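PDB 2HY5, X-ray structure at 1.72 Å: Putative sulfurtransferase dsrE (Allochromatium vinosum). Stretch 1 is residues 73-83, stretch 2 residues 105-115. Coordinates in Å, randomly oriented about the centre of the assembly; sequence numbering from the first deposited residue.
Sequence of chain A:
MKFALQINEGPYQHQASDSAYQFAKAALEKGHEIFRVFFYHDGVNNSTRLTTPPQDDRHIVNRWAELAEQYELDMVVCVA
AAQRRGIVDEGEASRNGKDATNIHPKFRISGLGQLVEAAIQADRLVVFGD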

# COMPACT_ATOMS: atom_id res chain seq x y z
N LEU A 73 -20.23 -18.14 -9.31
CA LEU A 73 -19.85 -17.42 -8.10
C LEU A 73 -20.61 -16.11 -7.92
O LEU A 73 -20.93 -15.42 -8.89
CB LEU A 73 -18.35 -17.12 -8.11
CG LEU A 73 -17.39 -18.30 -8.26
CD1 LEU A 73 -15.97 -17.77 -8.36
CD2 LEU A 73 -17.53 -19.25 -7.08
N ASP A 74 -20.89 -15.77 -6.67
CA ASP A 74 -21.58 -14.53 -6.34
C ASP A 74 -20.48 -13.51 -6.03
O ASP A 74 -19.89 -13.52 -4.95
CB ASP A 74 -22.49 -14.74 -5.12
CG ASP A 74 -23.28 -13.49 -4.76
OD1 ASP A 74 -23.64 -12.72 -5.67
OD2 ASP A 74 -23.56 -13.29 -3.55
N MET A 75 -20.19 -12.65 -7.00
CA MET A 75 -19.16 -11.63 -6.87
C MET A 75 -19.85 -10.33 -6.51
O MET A 75 -20.63 -9.79 -7.29
CB MET A 75 -18.42 -11.49 -8.19
CG MET A 75 -18.06 -12.82 -8.80
SD MET A 75 -16.31 -13.12 -8.76
CE MET A 75 -15.92 -12.55 -10.20
N VAL A 76 -19.55 -9.83 -5.32
CA VAL A 76 -20.18 -8.61 -4.83
C VAL A 76 -19.20 -7.47 -4.61
O VAL A 76 -18.11 -7.66 -4.07
CB VAL A 76 -20.93 -8.91 -3.51
CG1 VAL A 76 -21.76 -7.70 -3.08
CG2 VAL A 76 -21.81 -10.14 -3.68
N VAL A 77 -19.62 -6.29 -5.04
CA VAL A 77 -18.83 -5.07 -4.91
C VAL A 77 -19.54 -4.11 -3.96
O VAL A 77 -20.72 -3.80 -4.15
CB VAL A 77 -18.65 -4.39 -6.28
CG1 VAL A 77 -17.90 -3.08 -6.13
CG2 VAL A 77 -17.91 -5.33 -7.23
N CYS A 78 -18.84 -3.66 -2.92
CA CYS A 78 -19.41 -2.75 -1.94
C CYS A 78 -19.87 -1.43 -2.57
O CYS A 78 -19.09 -0.75 -3.23
CB CYS A 78 -18.39 -2.44 -0.84
SG CYS A 78 -19.01 -1.27 0.38
N VAL A 79 -21.13 -1.08 -2.36
CA VAL A 79 -21.67 0.15 -2.93
C VAL A 79 -21.00 1.42 -2.41
O VAL A 79 -20.72 2.33 -3.18
CB VAL A 79 -23.20 0.25 -2.70
CG1 VAL A 79 -23.51 0.35 -1.21
CG2 VAL A 79 -23.76 1.45 -3.44
N ALA A 80 -20.75 1.47 -1.10
CA ALA A 80 -20.12 2.63 -0.48
C ALA A 80 -18.73 2.87 -1.06
O ALA A 80 -18.38 3.98 -1.46
CB ALA A 80 -20.03 2.44 1.02
N ALA A 81 -17.93 1.81 -1.09
CA ALA A 81 -16.58 1.88 -1.63
C ALA A 81 -16.61 2.16 -3.13
O ALA A 81 -15.74 2.85 -3.67
CB ALA A 81 -15.83 0.58 -1.34
N ALA A 82 -17.62 1.63 -3.82
CA ALA A 82 -17.76 1.85 -5.26
C ALA A 82 -18.10 3.30 -5.59
O ALA A 82 -17.59 3.87 -6.56
CB ALA A 82 -18.82 0.92 -5.83
N GLN A 83 -18.97 3.91 -4.79
CA GLN A 83 -19.37 5.30 -5.01
C GLN A 83 -18.19 6.24 -4.82
O GLN A 83 -18.05 7.23 -5.53
CB GLN A 83 -20.50 5.69 -4.06
CG GLN A 83 -21.82 5.01 -4.38
CD GLN A 83 -22.89 5.31 -3.36
OE1 GLN A 83 -24.06 5.00 -3.56
NE2 GLN A 83 -22.49 5.92 -2.25
N PRO A 105 -20.70 -6.86 -16.23
CA PRO A 105 -21.98 -7.55 -16.01
C PRO A 105 -22.01 -8.77 -15.09
O PRO A 105 -23.07 -9.14 -14.60
CB PRO A 105 -22.44 -7.87 -17.43
CG PRO A 105 -21.16 -8.03 -18.18
CD PRO A 105 -20.36 -6.86 -17.66
N LYS A 106 -20.85 -9.39 -14.84
CA LYS A 106 -20.80 -10.55 -13.96
C LYS A 106 -20.75 -10.18 -12.48
O LYS A 106 -20.98 -11.03 -11.61
CB LYS A 106 -19.60 -11.43 -14.31
CG LYS A 106 -19.92 -12.59 -15.24
CD LYS A 106 -20.92 -13.54 -14.58
CE LYS A 106 -21.25 -14.72 -15.49
NZ LYS A 106 -21.79 -14.26 -16.79
N PHE A 107 -20.45 -8.92 -12.19
CA PHE A 107 -20.37 -8.46 -10.81
C PHE A 107 -21.64 -7.71 -10.42
O PHE A 107 -22.33 -7.15 -11.27
CB PHE A 107 -19.19 -7.50 -10.63
CG PHE A 107 -17.84 -8.09 -10.96
CD1 PHE A 107 -17.49 -8.38 -12.27
CD2 PHE A 107 -16.91 -8.32 -9.95
CE1 PHE A 107 -16.23 -8.87 -12.58
CE2 PHE A 107 -15.65 -8.81 -10.25
CZ PHE A 107 -15.31 -9.09 -11.56
N ARG A 108 -21.95 -7.70 -9.13
CA ARG A 108 -23.12 -6.96 -8.66
C ARG A 108 -22.71 -6.02 -7.53
O ARG A 108 -21.84 -6.35 -6.72
CB ARG A 108 -24.23 -7.92 -8.19
CG ARG A 108 -23.97 -8.68 -6.89
CD ARG A 108 -25.15 -9.63 -6.60
NE ARG A 108 -24.97 -10.43 -5.38
CZ ARG A 108 -25.34 -10.04 -4.16
NH1 ARG A 108 -25.91 -8.86 -3.97
NH2 ARG A 108 -25.13 -10.84 -3.12
N ILE A 109 -23.31 -4.84 -7.50
CA ILE A 109 -23.04 -3.85 -6.46
C ILE A 109 -24.07 -4.03 -5.36
O ILE A 109 -25.27 -4.04 -5.62
CB ILE A 109 -23.15 -2.40 -7.02
CG1 ILE A 109 -21.78 -1.92 -7.51
CG2 ILE A 109 -23.61 -1.45 -5.92
CD1 ILE A 109 -21.03 -2.91 -8.33
N SER A 110 -23.60 -4.20 -4.13
CA SER A 110 -24.52 -4.38 -3.02
C SER A 110 -23.97 -3.83 -1.72
O SER A 110 -22.87 -3.28 -1.68
CB SER A 110 -24.86 -5.86 -2.86
OG SER A 110 -25.97 -6.02 -2.01
N GLY A 111 -24.75 -3.98 -0.65
CA GLY A 111 -24.34 -3.47 0.65
C GLY A 111 -23.25 -4.25 1.37
O GLY A 111 -23.02 -5.43 1.11
N LEU A 112 -22.59 -3.56 2.29
CA LEU A 112 -21.51 -4.14 3.07
C LEU A 112 -22.05 -5.30 3.91
O LEU A 112 -21.30 -6.19 4.31
CB LEU A 112 -20.90 -3.06 3.97
CG LEU A 112 -19.50 -3.27 4.55
CD1 LEU A 112 -18.53 -3.67 3.45
CD2 LEU A 112 -19.04 -1.97 5.22
N GLY A 113 -23.35 -5.28 4.17
CA GLY A 113 -23.96 -6.35 4.94
C GLY A 113 -23.80 -7.72 4.28
O GLY A 113 -23.88 -8.75 4.95
N GLN A 114 -23.57 -7.73 2.97
CA GLN A 114 -23.39 -8.98 2.24
C GLN A 114 -22.06 -9.63 2.64
O GLN A 114 -21.89 -10.84 2.53
CB GLN A 114 -23.41 -8.74 0.73
CG GLN A 114 -24.73 -8.19 0.19
CD GLN A 114 -25.89 -9.13 0.44
OE1 GLN A 114 -25.97 -10.22 -0.15
NE2 GLN A 114 -26.80 -8.73 1.33
N LEU A 115 -21.12 -8.81 3.10
CA LEU A 115 -19.82 -9.32 3.53
C LEU A 115 -19.99 -10.00 4.89
O LEU A 115 -19.57 -11.14 5.09
CB LEU A 115 -18.80 -8.19 3.66
CG LEU A 115 -17.47 -8.57 4.33
CD1 LEU A 115 -16.76 -9.62 3.49
CD2 LEU A 115 -16.61 -7.33 4.50
O HOH W 1 -21.96 -11.61 -9.01

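The most unusual feature of this contact is a two-pronged salt bridge on the sheet face that carries Val76 and Arg108. Arg108 NE donates to Asp74 OD1 at 2.7 Å and Arg108 NH2 to Asp74 OD2 at 2.9 Å, with N-H...O angles of 172° and 170°, so both bonds are nearly linear and OD1 lies near the guanidinium plane. The same NH2 also donates to Gln114 OE1 at 3.1 Å, which ties the arginine to its own stretch, while Val76 CG2 covers one guanidinium face, 3.4 Å from Arg108 NH2.

The backbone evidence for parallel pairing is a ladder of four hydrogen bonds. Arg108 N donates to Met75 O (3.1 Å), Val77 N to Arg108 O (2.8 Å), Ser110 N to Val77 O (2.9 Å) and Val79 N to Ser110 O (2.9 Å). Arg108 and Ser110 thus each use both amide and carbonyl, bonding to residues that flank their bridge partners Val76 and Cys78, as parallel geometry requires. The last bond has the smallest angle, 147°, where stretch 1 turns into its helix. There Cys78 SG caps the helix by accepting from Ala81 N at 3.6 Å. At the first rung, a water donates to Met75 O, which also accepts from Arg108 N, and to Lys106 O, each at 2.8 Å, linking the two carbonyls.

Two bridged pairs share a sheet face, whereas the side chains of Cys78 and Ser110 diverge. Val76 shares one with Arg108, and its CG1 also reaches Ser110 CB at 3.6 Å. Val77 shares the other with Ile109, packing CB against Ile109 CD1 at 3.5 Å; Ile109 CG2 meets Val79 CB at 3.7 Å, so one isoleucine touches both Val77 of the strand and Val79, the first helix residue. Met75 CE approaches Phe107 CE2 at 3.8 Å, obliquely to the ring, and Cys78 SG touches Leu112 CD1 at 3.9 Å. These contacts bury apolar surface and, unlike the hydrogen bonds, demand no particular bond angle.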